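Local structure of PBP5 (Haemophilus influenzae, 3A3J) at residues I7-Y12 with M230-Y235; G262-E267 with S277-A282; F79-T84 with T178-K183; Y17-I22 with F287-K292; T121-V126 with T134-P139. The protein removes the terminal D-alanine from peptide side chains of cell wall precursors, as a penicillin-binding D-alanyl-D-alanine carboxypeptidase of the peptidase S11 family. One frame throughout, in Å; residues are numbered along the deposited sequence.

Interaction 1. Residues I7-Y12 with M230-Y235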
# COMPACT_ATOMS: atom_id res chain seq x y z
N ILE A 7 -5.51 20.22 7.56
CA ILE A 7 -4.97 19.74 6.29
C ILE A 7 -5.80 20.34 5.20
O ILE A 7 -7.02 20.29 5.28
CB ILE A 7 -5.10 18.24 6.24
CG1 ILE A 7 -4.27 17.65 7.37
CG2 ILE A 7 -4.64 17.64 4.88
CD1 ILE A 7 -2.76 17.88 7.17
N THR A 8 -5.15 20.95 4.22
CA THR A 8 -5.86 21.52 3.09
C THR A 8 -6.02 20.45 2.02
O THR A 8 -5.09 20.24 1.21
CB THR A 8 -4.99 22.64 2.52
OG1 THR A 8 -5.23 23.81 3.29
CG2 THR A 8 -5.31 22.97 1.11
N ALA A 9 -7.13 19.73 2.01
CA ALA A 9 -7.32 18.68 1.01
C ALA A 9 -8.72 18.19 1.10
O ALA A 9 -9.29 18.17 2.18
CB ALA A 9 -6.38 17.55 1.25
N GLN A 10 -9.29 17.75 -0.01
CA GLN A 10 -10.68 17.34 0.01
C GLN A 10 -10.80 16.06 0.81
O GLN A 10 -11.77 15.87 1.52
CB GLN A 10 -11.19 17.14 -1.40
CG GLN A 10 -11.27 18.40 -2.25
CD GLN A 10 -12.18 18.17 -3.50
OE1 GLN A 10 -12.59 17.05 -3.79
NE2 GLN A 10 -12.47 19.24 -4.22
N THR A 11 -9.77 15.21 0.75
CA THR A 11 -9.84 13.88 1.29
C THR A 11 -8.41 13.55 1.65
O THR A 11 -7.52 14.06 0.98
CB THR A 11 -10.22 12.91 0.10
OG1 THR A 11 -11.63 12.90 -0.10
CG2 THR A 11 -9.70 11.60 0.27
N TYR A 12 -8.18 12.70 2.65
CA TYR A 12 -6.88 12.23 2.98
C TYR A 12 -6.88 11.13 4.01
O TYR A 12 -7.85 10.92 4.75
CB TYR A 12 -6.03 13.38 3.53
CG TYR A 12 -6.47 14.01 4.87
CD1 TYR A 12 -6.09 13.46 6.10
CD2 TYR A 12 -7.22 15.14 4.87
CE1 TYR A 12 -6.48 14.08 7.32
CE2 TYR A 12 -7.57 15.74 6.00
CZ TYR A 12 -7.21 15.24 7.23
OH TYR A 12 -7.66 15.93 8.33
N MET A 230 -6.04 14.03 -1.44
CA MET A 230 -6.69 14.13 -2.68
C MET A 230 -7.37 15.47 -2.72
O MET A 230 -7.75 15.99 -1.67
CB MET A 230 -7.73 12.99 -2.83
CG MET A 230 -7.06 11.70 -3.07
SD MET A 230 -8.09 10.21 -2.86
CE MET A 230 -7.34 9.25 -4.17
N GLY A 231 -7.52 16.01 -3.92
CA GLY A 231 -8.21 17.29 -4.12
C GLY A 231 -7.50 18.42 -3.39
O GLY A 231 -8.16 19.21 -2.76
N VAL A 232 -6.15 18.48 -3.46
CA VAL A 232 -5.39 19.62 -2.95
C VAL A 232 -5.32 20.73 -4.03
O VAL A 232 -5.06 20.43 -5.21
CB VAL A 232 -3.96 19.19 -2.54
CG1 VAL A 232 -3.24 20.36 -1.81
CG2 VAL A 232 -4.00 17.99 -1.63
N PRO A 233 -5.53 22.03 -3.64
CA PRO A 233 -5.57 23.08 -4.69
C PRO A 233 -4.26 23.29 -5.48
O PRO A 233 -4.34 23.67 -6.64
CB PRO A 233 -6.00 24.36 -3.92
CG PRO A 233 -6.83 23.81 -2.78
CD PRO A 233 -6.02 22.55 -2.34
N THR A 234 -3.10 23.00 -4.91
CA THR A 234 -1.87 23.41 -5.61
C THR A 234 -0.90 22.27 -5.57
O THR A 234 -0.93 21.44 -4.66
CB THR A 234 -1.19 24.70 -4.94
OG1 THR A 234 -0.61 24.31 -3.69
CG2 THR A 234 -2.23 25.78 -4.66
N TYR A 235 -0.05 22.18 -6.57
CA TYR A 235 0.86 21.05 -6.62
C TYR A 235 2.04 21.14 -5.65
O TYR A 235 2.64 20.12 -5.29
CB TYR A 235 1.39 20.80 -8.04
CG TYR A 235 2.39 21.83 -8.53
CD1 TYR A 235 3.72 21.75 -8.17
CD2 TYR A 235 1.99 22.87 -9.36
CE1 TYR A 235 4.65 22.66 -8.63
CE2 TYR A 235 2.93 23.81 -9.84
CZ TYR A 235 4.26 23.68 -9.46
OH TYR A 235 5.23 24.54 -9.92

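Interaction 2. Residues G262-E267 with S277-A282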
# COMPACT_ATOMS: atom_id res chain seq x y z
N GLY A 262 4.92 -17.68 14.94
CA GLY A 262 5.48 -18.97 15.32
C GLY A 262 5.90 -19.06 16.76
O GLY A 262 6.14 -20.14 17.26
N LYS A 263 6.01 -17.93 17.46
CA LYS A 263 6.45 -17.95 18.85
C LYS A 263 5.37 -18.42 19.88
O LYS A 263 4.22 -17.97 19.86
CB LYS A 263 6.91 -16.57 19.25
CG LYS A 263 7.73 -16.58 20.50
CD LYS A 263 7.54 -15.29 21.27
CE LYS A 263 8.49 -15.24 22.44
NZ LYS A 263 9.83 -15.04 21.85
N GLU A 264 5.76 -19.27 20.81
CA GLU A 264 4.85 -19.75 21.85
C GLU A 264 4.89 -18.76 22.95
O GLU A 264 5.94 -18.57 23.53
CB GLU A 264 5.30 -21.11 22.33
CG GLU A 264 5.12 -22.11 21.24
CD GLU A 264 5.70 -23.46 21.59
OE1 GLU A 264 6.33 -23.59 22.69
OE2 GLU A 264 5.52 -24.39 20.75
N ILE A 265 3.79 -18.09 23.22
CA ILE A 265 3.80 -17.11 24.27
C ILE A 265 3.13 -17.61 25.57
O ILE A 265 3.15 -16.92 26.58
CB ILE A 265 3.07 -15.83 23.82
CG1 ILE A 265 1.58 -16.05 23.77
CG2 ILE A 265 3.52 -15.35 22.42
CD1 ILE A 265 0.85 -14.83 23.30
N SER A 266 2.51 -18.76 25.57
CA SER A 266 1.71 -19.13 26.72
C SER A 266 1.49 -20.63 26.71
O SER A 266 1.55 -21.28 25.65
CB SER A 266 0.36 -18.45 26.60
OG SER A 266 -0.38 -18.67 27.74
N GLU A 267 1.17 -21.18 27.88
CA GLU A 267 0.77 -22.60 27.97
C GLU A 267 -0.59 -22.65 28.64
O GLU A 267 -0.84 -21.97 29.65
CB GLU A 267 1.78 -23.43 28.75
CG GLU A 267 1.65 -24.94 28.52
CD GLU A 267 2.45 -25.75 29.54
OE1 GLU A 267 3.61 -25.41 29.83
OE2 GLU A 267 1.88 -26.72 30.11
N SER A 277 -1.50 -30.01 28.52
CA SER A 277 -1.51 -28.57 28.22
C SER A 277 -1.17 -28.35 26.76
O SER A 277 -0.87 -29.30 26.03
CB SER A 277 -0.50 -27.85 29.06
OG SER A 277 0.76 -28.31 28.65
N VAL A 278 -1.27 -27.09 26.33
CA VAL A 278 -1.00 -26.71 24.93
C VAL A 278 -0.40 -25.31 24.92
O VAL A 278 -0.68 -24.49 25.82
CB VAL A 278 -2.22 -26.89 23.98
CG1 VAL A 278 -3.26 -25.85 24.16
CG2 VAL A 278 -1.77 -26.90 22.54
N LYS A 279 0.48 -25.08 23.94
CA LYS A 279 1.15 -23.81 23.76
C LYS A 279 0.26 -22.94 22.92
O LYS A 279 -0.37 -23.43 21.97
CB LYS A 279 2.49 -24.04 23.08
CG LYS A 279 3.51 -24.65 24.02
CD LYS A 279 3.81 -23.63 25.15
CE LYS A 279 5.28 -23.65 25.62
NZ LYS A 279 5.37 -24.29 26.96
N LEU A 280 0.16 -21.68 23.28
CA LEU A 280 -0.62 -20.70 22.54
C LEU A 280 0.33 -19.66 21.94
O LEU A 280 1.41 -19.43 22.48
CB LEU A 280 -1.60 -20.00 23.48
CG LEU A 280 -2.59 -20.94 24.26
CD1 LEU A 280 -3.49 -20.15 25.15
CD2 LEU A 280 -3.36 -21.91 23.31
N GLY A 281 -0.12 -18.98 20.90
CA GLY A 281 0.65 -17.89 20.28
C GLY A 281 -0.06 -17.45 19.03
O GLY A 281 -1.31 -17.52 18.98
N ALA A 282 0.73 -17.02 18.02
CA ALA A 282 0.25 -16.53 16.70
C ALA A 282 1.21 -17.00 15.60
O ALA A 282 2.43 -17.05 15.78
CB ALA A 282 0.09 -15.00 16.68
O HOH W 1 3.34 -15.61 18.79

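Interaction 3. Residues F79-T84 with T178-K183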
# COMPACT_ATOMS: atom_id res chain seq x y z
N PHE A 79 7.79 9.18 -24.13
CA PHE A 79 8.21 9.37 -25.55
C PHE A 79 8.59 8.14 -26.35
O PHE A 79 9.65 8.13 -26.97
CB PHE A 79 9.24 10.51 -25.72
CG PHE A 79 8.79 11.80 -25.16
CD1 PHE A 79 8.10 12.72 -25.93
CD2 PHE A 79 9.04 12.10 -23.81
CE1 PHE A 79 7.66 13.92 -25.38
CE2 PHE A 79 8.62 13.29 -23.25
CZ PHE A 79 7.93 14.22 -24.00
N LEU A 80 7.69 7.13 -26.36
CA LEU A 80 7.91 5.87 -27.13
C LEU A 80 7.69 6.15 -28.61
O LEU A 80 6.63 6.68 -28.98
CB LEU A 80 6.92 4.77 -26.69
CG LEU A 80 7.03 4.33 -25.21
CD1 LEU A 80 6.06 3.23 -24.96
CD2 LEU A 80 8.45 3.90 -24.80
N ASP A 81 8.68 5.84 -29.43
CA ASP A 81 8.55 6.08 -30.91
C ASP A 81 8.04 4.84 -31.64
O ASP A 81 8.35 3.70 -31.27
CB ASP A 81 9.88 6.49 -31.51
CG ASP A 81 10.22 7.90 -31.19
OD1 ASP A 81 9.28 8.71 -30.99
OD2 ASP A 81 11.41 8.19 -31.06
N LEU A 82 7.25 5.08 -32.67
CA LEU A 82 6.62 4.04 -33.46
C LEU A 82 7.70 3.13 -34.01
O LEU A 82 8.77 3.56 -34.39
CB LEU A 82 5.82 4.69 -34.59
CG LEU A 82 4.93 3.77 -35.42
CD1 LEU A 82 3.91 3.13 -34.52
CD2 LEU A 82 4.19 4.53 -36.53
N ASN A 83 7.45 1.85 -33.95
CA ASN A 83 8.34 0.87 -34.58
C ASN A 83 9.68 0.72 -33.90
O ASN A 83 10.65 0.32 -34.53
CB ASN A 83 8.52 1.17 -36.09
CG ASN A 83 9.20 0.02 -36.83
OD1 ASN A 83 8.89 -1.16 -36.61
ND2 ASN A 83 10.17 0.36 -37.67
N THR A 84 9.77 1.01 -32.61
CA THR A 84 10.95 0.65 -31.88
C THR A 84 10.63 -0.52 -30.96
O THR A 84 9.49 -0.90 -30.77
CB THR A 84 11.42 1.82 -31.06
OG1 THR A 84 10.36 2.19 -30.15
CG2 THR A 84 11.70 3.06 -32.02
N THR A 178 15.86 8.80 -17.75
CA THR A 178 16.17 9.28 -19.07
C THR A 178 15.79 8.21 -20.13
O THR A 178 16.16 7.09 -20.01
CB THR A 178 17.69 9.63 -19.09
OG1 THR A 178 17.91 10.71 -18.18
CG2 THR A 178 18.19 10.03 -20.50
N PHE A 179 15.12 8.59 -21.20
CA PHE A 179 14.84 7.60 -22.23
C PHE A 179 14.66 8.32 -23.53
O PHE A 179 14.08 9.43 -23.59
CB PHE A 179 13.54 6.79 -21.89
CG PHE A 179 13.16 5.79 -22.95
CD1 PHE A 179 13.77 4.56 -22.99
CD2 PHE A 179 12.27 6.14 -23.99
CE1 PHE A 179 13.48 3.63 -24.05
CE2 PHE A 179 11.95 5.19 -25.02
CZ PHE A 179 12.58 3.95 -25.03
N ASN A 180 15.04 7.66 -24.62
CA ASN A 180 14.92 8.33 -25.91
C ASN A 180 15.48 9.74 -25.81
O ASN A 180 14.87 10.70 -26.26
CB ASN A 180 13.47 8.39 -26.34
CG ASN A 180 13.34 8.60 -27.87
OD1 ASN A 180 14.31 8.44 -28.58
ND2 ASN A 180 12.17 9.02 -28.34
N LYS A 181 16.63 9.88 -25.15
CA LYS A 181 17.27 11.22 -24.97
C LYS A 181 16.50 12.29 -24.22
O LYS A 181 16.95 13.40 -24.24
CB LYS A 181 17.62 11.88 -26.33
CG LYS A 181 18.49 11.01 -27.23
CD LYS A 181 18.61 11.55 -28.67
CE LYS A 181 19.95 11.08 -29.19
NZ LYS A 181 20.47 9.99 -28.28
N ILE A 182 15.33 11.99 -23.64
CA ILE A 182 14.60 12.93 -22.84
C ILE A 182 14.77 12.48 -21.34
O ILE A 182 14.65 11.30 -21.00
CB ILE A 182 13.13 12.88 -23.20
CG1 ILE A 182 12.96 12.91 -24.74
CG2 ILE A 182 12.34 13.97 -22.48
CD1 ILE A 182 12.83 14.25 -25.30
N LYS A 183 15.15 13.45 -20.49
CA LYS A 183 15.33 13.26 -19.09
C LYS A 183 14.15 13.88 -18.39
O LYS A 183 13.84 15.04 -18.61
CB LYS A 183 16.60 13.96 -18.65
CG LYS A 183 17.00 13.55 -17.25
CD LYS A 183 18.09 14.41 -16.69
CE LYS A 183 18.97 13.53 -15.89
NZ LYS A 183 19.68 14.42 -14.93

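Interaction 4. Residues Y17-I22 with F287-K292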
# COMPACT_ATOMS: atom_id res chain seq x y z
N TYR A 17 1.95 1.62 8.17
CA TYR A 17 2.09 0.52 7.20
C TYR A 17 2.02 -0.83 7.94
O TYR A 17 1.55 -1.85 7.42
CB TYR A 17 3.44 0.64 6.53
CG TYR A 17 3.93 -0.59 5.78
CD1 TYR A 17 3.32 -1.00 4.54
CD2 TYR A 17 4.99 -1.33 6.27
CE1 TYR A 17 3.80 -2.13 3.83
CE2 TYR A 17 5.45 -2.48 5.61
CZ TYR A 17 4.85 -2.86 4.38
OH TYR A 17 5.35 -3.95 3.75
N ASN A 18 2.53 -0.85 9.17
CA ASN A 18 2.83 -2.15 9.74
C ASN A 18 1.66 -2.72 10.46
O ASN A 18 1.51 -3.90 10.48
CB ASN A 18 4.03 -2.10 10.63
CG ASN A 18 5.31 -2.19 9.87
OD1 ASN A 18 6.07 -1.25 9.84
ND2 ASN A 18 5.58 -3.32 9.31
N SER A 19 0.77 -1.87 10.93
CA SER A 19 -0.32 -2.29 11.78
C SER A 19 -1.64 -2.03 11.10
O SER A 19 -2.66 -2.62 11.49
CB SER A 19 -0.26 -1.48 13.09
OG SER A 19 -0.68 -0.13 12.87
N GLY A 20 -1.62 -1.13 10.10
CA GLY A 20 -2.78 -0.86 9.25
C GLY A 20 -3.68 0.13 9.92
O GLY A 20 -4.75 0.44 9.42
N ALA A 21 -3.27 0.68 11.05
CA ALA A 21 -4.19 1.60 11.75
C ALA A 21 -4.26 2.98 11.07
O ALA A 21 -3.25 3.54 10.65
CB ALA A 21 -3.74 1.77 13.21
N ILE A 22 -5.44 3.55 10.98
CA ILE A 22 -5.59 4.90 10.46
C ILE A 22 -5.38 5.94 11.56
O ILE A 22 -6.20 6.06 12.46
CB ILE A 22 -6.97 5.06 9.89
CG1 ILE A 22 -7.25 3.87 8.97
CG2 ILE A 22 -7.08 6.36 9.14
CD1 ILE A 22 -6.26 3.76 7.84
N PHE A 287 1.24 -6.00 15.11
CA PHE A 287 1.85 -4.69 15.40
C PHE A 287 0.75 -3.80 15.85
O PHE A 287 -0.36 -3.91 15.35
CB PHE A 287 2.51 -4.03 14.17
CG PHE A 287 3.67 -4.80 13.60
CD1 PHE A 287 4.97 -4.55 14.02
CD2 PHE A 287 3.47 -5.72 12.57
CE1 PHE A 287 6.04 -5.22 13.49
CE2 PHE A 287 4.54 -6.41 12.06
CZ PHE A 287 5.81 -6.17 12.51
N ILE A 288 1.04 -2.92 16.78
CA ILE A 288 -0.00 -1.99 17.13
C ILE A 288 0.56 -0.59 17.11
O ILE A 288 1.77 -0.38 17.17
CB ILE A 288 -0.71 -2.34 18.50
CG1 ILE A 288 0.25 -2.16 19.67
CG2 ILE A 288 -1.29 -3.75 18.44
CD1 ILE A 288 -0.52 -1.90 21.03
N THR A 289 -0.32 0.37 16.98
CA THR A 289 0.09 1.74 16.98
C THR A 289 -0.54 2.47 18.17
O THR A 289 -1.75 2.47 18.33
CB THR A 289 -0.33 2.40 15.63
OG1 THR A 289 0.31 1.70 14.54
CG2 THR A 289 0.03 3.91 15.61
N ILE A 290 0.29 3.12 18.98
CA ILE A 290 -0.14 3.79 20.23
C ILE A 290 0.44 5.20 20.34
O ILE A 290 1.37 5.51 19.62
CB ILE A 290 0.38 2.98 21.43
CG1 ILE A 290 1.93 2.95 21.38
CG2 ILE A 290 -0.25 1.58 21.43
CD1 ILE A 290 2.56 1.56 21.53
N PRO A 291 -0.09 6.05 21.24
CA PRO A 291 0.59 7.33 21.45
C PRO A 291 2.04 7.08 21.74
O PRO A 291 2.38 6.07 22.39
CB PRO A 291 -0.15 7.93 22.64
CG PRO A 291 -1.56 7.44 22.42
CD PRO A 291 -1.39 6.00 21.94
N LYS A 292 2.91 7.95 21.22
CA LYS A 292 4.35 7.84 21.44
C LYS A 292 4.65 7.85 22.95
O LYS A 292 3.92 8.46 23.73
CB LYS A 292 5.05 9.05 20.82
CG LYS A 292 6.49 8.77 20.38
CD LYS A 292 7.22 10.10 20.19
CE LYS A 292 7.87 10.21 18.81
NZ LYS A 292 8.97 9.21 18.65

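Interaction 5. Residues T121-V126 with T134-P139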
# COMPACT_ATOMS: atom_id res chain seq x y z
N THR A 121 -7.55 -7.48 -14.96
CA THR A 121 -6.60 -7.90 -13.94
C THR A 121 -6.41 -6.84 -12.83
O THR A 121 -6.24 -7.20 -11.64
CB THR A 121 -5.28 -8.21 -14.58
OG1 THR A 121 -5.47 -9.31 -15.45
CG2 THR A 121 -4.23 -8.66 -13.54
N MET A 122 -6.49 -5.57 -13.19
CA MET A 122 -6.37 -4.48 -12.27
C MET A 122 -7.54 -4.64 -11.34
O MET A 122 -7.40 -4.47 -10.12
CB MET A 122 -6.46 -3.08 -12.97
CG MET A 122 -5.22 -2.70 -13.82
SD MET A 122 -5.60 -1.17 -14.73
CE MET A 122 -5.16 0.11 -13.51
N ASN A 123 -8.70 -4.95 -11.93
CA ASN A 123 -9.93 -5.02 -11.12
C ASN A 123 -9.97 -6.34 -10.35
O ASN A 123 -10.52 -6.39 -9.31
CB ASN A 123 -11.20 -4.79 -11.90
CG ASN A 123 -11.35 -3.33 -12.33
OD1 ASN A 123 -10.97 -2.43 -11.59
ND2 ASN A 123 -11.91 -3.09 -13.53
N LYS A 124 -9.30 -7.36 -10.86
CA LYS A 124 -9.13 -8.58 -10.09
C LYS A 124 -8.53 -8.14 -8.75
O LYS A 124 -9.07 -8.48 -7.71
CB LYS A 124 -8.20 -9.60 -10.79
CG LYS A 124 -8.01 -10.94 -10.02
CD LYS A 124 -6.93 -11.91 -10.57
CE LYS A 124 -5.53 -11.41 -10.45
NZ LYS A 124 -4.55 -12.30 -11.20
N TYR A 125 -7.41 -7.38 -8.79
CA TYR A 125 -6.64 -7.10 -7.57
C TYR A 125 -7.43 -6.16 -6.65
O TYR A 125 -7.25 -6.16 -5.45
CB TYR A 125 -5.30 -6.53 -7.91
CG TYR A 125 -4.33 -7.57 -8.42
CD1 TYR A 125 -4.02 -8.71 -7.68
CD2 TYR A 125 -3.74 -7.43 -9.65
CE1 TYR A 125 -3.13 -9.64 -8.13
CE2 TYR A 125 -2.87 -8.37 -10.12
CZ TYR A 125 -2.59 -9.47 -9.37
OH TYR A 125 -1.67 -10.37 -9.84
N VAL A 126 -8.30 -5.39 -7.23
CA VAL A 126 -9.18 -4.51 -6.47
C VAL A 126 -10.00 -5.42 -5.50
O VAL A 126 -10.22 -5.04 -4.31
CB VAL A 126 -10.10 -3.65 -7.40
CG1 VAL A 126 -11.25 -2.99 -6.61
CG2 VAL A 126 -9.32 -2.55 -8.17
N THR A 134 -13.05 1.45 -5.21
CA THR A 134 -12.22 1.60 -6.35
C THR A 134 -12.73 0.88 -7.60
O THR A 134 -13.13 -0.29 -7.52
CB THR A 134 -10.85 1.05 -6.00
OG1 THR A 134 -10.37 1.79 -4.88
CG2 THR A 134 -9.87 1.26 -7.16
N ASN A 135 -12.67 1.54 -8.77
CA ASN A 135 -12.88 0.81 -10.03
C ASN A 135 -12.06 1.42 -11.18
O ASN A 135 -12.14 2.60 -11.43
CB ASN A 135 -14.37 0.85 -10.45
CG ASN A 135 -14.63 0.04 -11.70
OD1 ASN A 135 -14.48 -1.15 -11.67
ND2 ASN A 135 -14.89 0.69 -12.81
N PHE A 136 -11.31 0.60 -11.88
CA PHE A 136 -10.48 1.10 -12.97
C PHE A 136 -11.11 0.81 -14.32
O PHE A 136 -11.70 -0.26 -14.55
CB PHE A 136 -9.09 0.49 -12.89
CG PHE A 136 -8.36 0.82 -11.63
CD1 PHE A 136 -7.98 2.14 -11.35
CD2 PHE A 136 -8.11 -0.16 -10.68
CE1 PHE A 136 -7.32 2.47 -10.17
CE2 PHE A 136 -7.45 0.20 -9.46
CZ PHE A 136 -7.06 1.48 -9.22
N THR A 137 -10.94 1.75 -15.24
CA THR A 137 -11.34 1.55 -16.63
C THR A 137 -10.16 1.69 -17.60
O THR A 137 -10.35 1.49 -18.75
CB THR A 137 -12.38 2.58 -17.06
OG1 THR A 137 -11.85 3.89 -16.84
CG2 THR A 137 -13.78 2.45 -16.30
N THR A 138 -8.93 2.00 -17.12
CA THR A 138 -7.79 2.33 -17.98
C THR A 138 -6.57 1.92 -17.24
O THR A 138 -6.60 1.80 -16.02
CB THR A 138 -7.65 3.87 -18.20
OG1 THR A 138 -7.38 4.53 -16.92
CG2 THR A 138 -8.90 4.49 -18.86
N PRO A 139 -5.45 1.76 -17.96
CA PRO A 139 -4.22 1.51 -17.21
C PRO A 139 -3.47 2.84 -16.81
O PRO A 139 -2.47 2.78 -16.06
CB PRO A 139 -3.40 0.68 -18.18
CG PRO A 139 -3.83 1.16 -19.55
CD PRO A 139 -5.24 1.70 -19.43

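Interaction 1. Residues I7-Y12 with M230-Y235
Thr11 and Met230 form an antiparallel hydrogen-bonded pair where strand 11-16 begins beside the end of strand 224-232, two neighbours in the five-stranded sheet of the carboxypeptidase domain. Met230 N donates to Thr11 O at 2.8 Å and 159°. In return, Met230 O receives Thr11 N at 3.2 Å and, through a more bent and weak bond, Gln10 N at 2.9 Å. Gln10 and Thr11 thus both face one residue, which defines a classic beta bulge.

On the face shared by the paired residues, the side chains of Thr11 and Met230 run side by side in the same direction. Thr11 CG2, anti to the backbone N, lies 3.8 Å from Met230 SD. Met230 continues to Ala151 and Met154 of helix 151-164, so this face is covered by that helix.

Past the pair, Gly231 turns the corner with a positive phi of 61°, a value that favours glycine; its O is 3.3 Å from Gln10 CG and takes a weak bond from Gln10 N. Apolar touches follow: Ala9 CB meets Val232 CG2 at 3.8 Å, and at the exposed end Thr8 CG2 reaches Pro233 CD at 3.5 Å.

Gly231 and Val232 in turn both face Tyr211, a G1 bulge. The pairing sets strand 11-16, from the start of the chain, beside strand 224-232 in the antiparallel sheet of the penicillin-binding, beta-lactamase-like fold.

Interaction 2. Residues G262-E267 with S277-A282
Ser266 and Leu280 make the close part of this hairpin contact between strands 264-271 and 277-281, whose paired segments run 143° apart. Leu280 N donates to Ser266 O at 2.8 Å with an angle of 166°. Leu280 O accepts Ile265 N, also at 2.8 Å, together with a weak bond from Ser266 N. Two consecutive residues facing one partner make a classic beta bulge. The side chains of the pair meet through their CB atoms at 4.0 Å, on the face where Leu280 packs on Leu336 and Ser266 on Tyr302.

Toward Gly262 the strands part. Gly262 N still reaches Ala282 O at 2.7 Å, but a water bridges the intervening backbone, donating to Lys263 O and accepting from Ala282 N at 3.1 Å.

The other face, with Glu267 and Lys279, is polar and largely solvent-facing. Lys279 also meets Glu264, crossing it at about a right angle, so that its aliphatic part, rather than its ammonium, lies against the carboxylate: Glu264 OE1 is 3.1 Å from Lys279 CE, while NZ is 4.4 Å away. The bends of the lysine chain carry NZ instead to Glu267, where it forms a salt bridge with OE1 at 3.5 Å. The approach of Glu267 to Ser277 is modelled too close to be relied on.

Backbone bonds therefore define the register, whereas the charged side chains contribute one long salt bridge and a nearby second carboxylate. The two carboxylates would, if anything, stabilise the lysine's positive charge, though modestly at these distances.

Interaction 3. Residues F79-T84 with T178-K183
Asn180 ND2 serves two acceptors of the facing loop at once, donating to Asp81 OD2 at 2.9 Å and to Phe79 O at 3.0 Å. The carbonyl is met nearly along the C=O axis, with a C=O...donor angle of 162°. The carboxylate is approached differently: the nitrogen sits well above its plane, and the carboxylate and amide planes stand 84° apart. Chi1 of -159° sets Asn180 CG anti to the backbone N, and the amide extends from there.

The donor is presented by a tight hairpin. A type I' turn runs from Phe179 to Ile182, and Ile182 N donates back to Phe179 O at 2.8 Å. On the other side, Asp81 begins a type II turn, and its carbonyl O accepts Thr84 OG1 at 2.8 Å. The carboxylate thus projects from the first residue of a turn whose carbonyl is held by the Thr84 hydroxyl.

Apolar contacts lie on both sides of the amide. Leu80 CD2 approaches Phe179 CE2 at 3.7 Å, the side chains crossing at about a right angle, and Leu80 is backed by Leu91 of helix 88-98. Phe79 and Ile182 also cross at about a right angle, with Phe79 CE2 3.9 Å from Ile182 CG2. Phe79 O lies at the edge of the Phe179 ring, near its plane.

A neutral amide thus joins the hairpin 176-185 to the loop preceding strand 85-87 without an ion pair across the contact. The nearby carboxylate would polarise its N-H group, probably strengthening a surface contact that otherwise depends on small apolar patches.

Interaction 4. Residues Y17-I22 with F287-K292
The Phe287 ring receives Asn18 on one face: Asn18 CB stands 4.2 Å from the ring centroid and only 18° off the normal, a CH-pi contact. The methylene is displaced toward the rim, with CG of Phe287 the ring atom closest to it at 4.0 Å. Asn18 O also approaches the ring, 3.4 Å from Phe287 CD2. Elsewhere the ring side chain touches Lys257 of the paired strand 253-259.

Next to the ring, Ser19 settles against the strand backbone, its CB 3.3 Å from Phe287 O. Its hydroxyl is the polar centre of the contact. With chi1 at 73°, OG lies between the backbone N and the carbonyl carbon, where it accepts Ala21 N at 3.3 Å and 161°, an ST turn. The same oxygen hydrogen-bonds Thr289 OG1 at 2.7 Å, and either hydroxyl could be the donor. Thr289 OG1 also bonds to Thr255 OG1, continuing the hydroxyl chain into strand 253-259. Ala21 CB adds a looser touch to Thr289 CB at 4.2 Å. The loop itself is tied down by Asp16 OD2, which accepts both Asn18 N and Ser19 N.

Here the turn after strand 11-16 of the carboxypeptidase domain meets strand 286-291, which belongs to the C-terminal family region and pairs with strand 253-259. The interface is small and uncharged across the two segments. One short hydroxyl-hydroxyl bond supplies the polar link between them, so the contact rests on neutral groups, a hydroxyl pair and a methylene over a ring.

Interaction 5. Residues T121-V126 with T134-P139
Asn123 and Phe136 are joined by a pair of hydrogen bonds in which a side-chain amide matches a backbone. Phe136 N donates to Asn123 OD1 at 3.1 Å and 166°, and Asn123 ND2 donates to Phe136 O at 3.0 Å and 163°. Both acceptors are met in their carbonyl planes, on a lone pair. The helix residue thus satisfies the N-H and C=O of one residue in an irregular segment, as a neighbouring strand would, and two bonds fix the rotation of its amide.

The aromatic contact comes from Met122. Its chain bends at chi3 (86°) and lays CE over one face of the Phe136 ring, 4.2 Å from the centroid. SD lies obliquely at 5.3 Å, giving a Met-aromatic contact as well, and CE is also 3.4 Å from Thr138 O.

Van der Waals packing comes from Val126: CG2 reaches Phe136 CE2 at 3.6 Å, and CG1 lies against Thr134 O at 3.4 Å. Polar ends turn elsewhere, Thr134 OG1 to Asp153 and Ser149, Thr138 OG1 to Gln147.

Met122 also touches Thr38 and Thr42 of helix 38-51, and Pro139 O accepts from Thr42 OG1. Helix 115-128 and the irregular segment 134-139 therefore dock together beside the helix of the SxxK motif, part of the helical region bordering the active site in the penicillin-binding, beta-lactamase-like fold.

Interactions 1, 3 and 5 belong to the carboxypeptidase domain and approach its active site from different elements. The side chain of Pro139 in interaction 5 is about 7 Å from that of Lys39, the likely proton acceptor. Met230 of interaction 1 lies about 10 Å from Lys202, which probably binds substrate, and Phe79 of interaction 3 about 11 Å from Ser99, all between side chains. Interaction 4 joins this domain to the C-terminal region, coming within about 6 Å of interaction 1 at the nearest atoms. Interaction 2 lies farther into that region, its centre 24 Å from that of interaction 4 and 58 Å from that of interaction 3, away from the active-site residues.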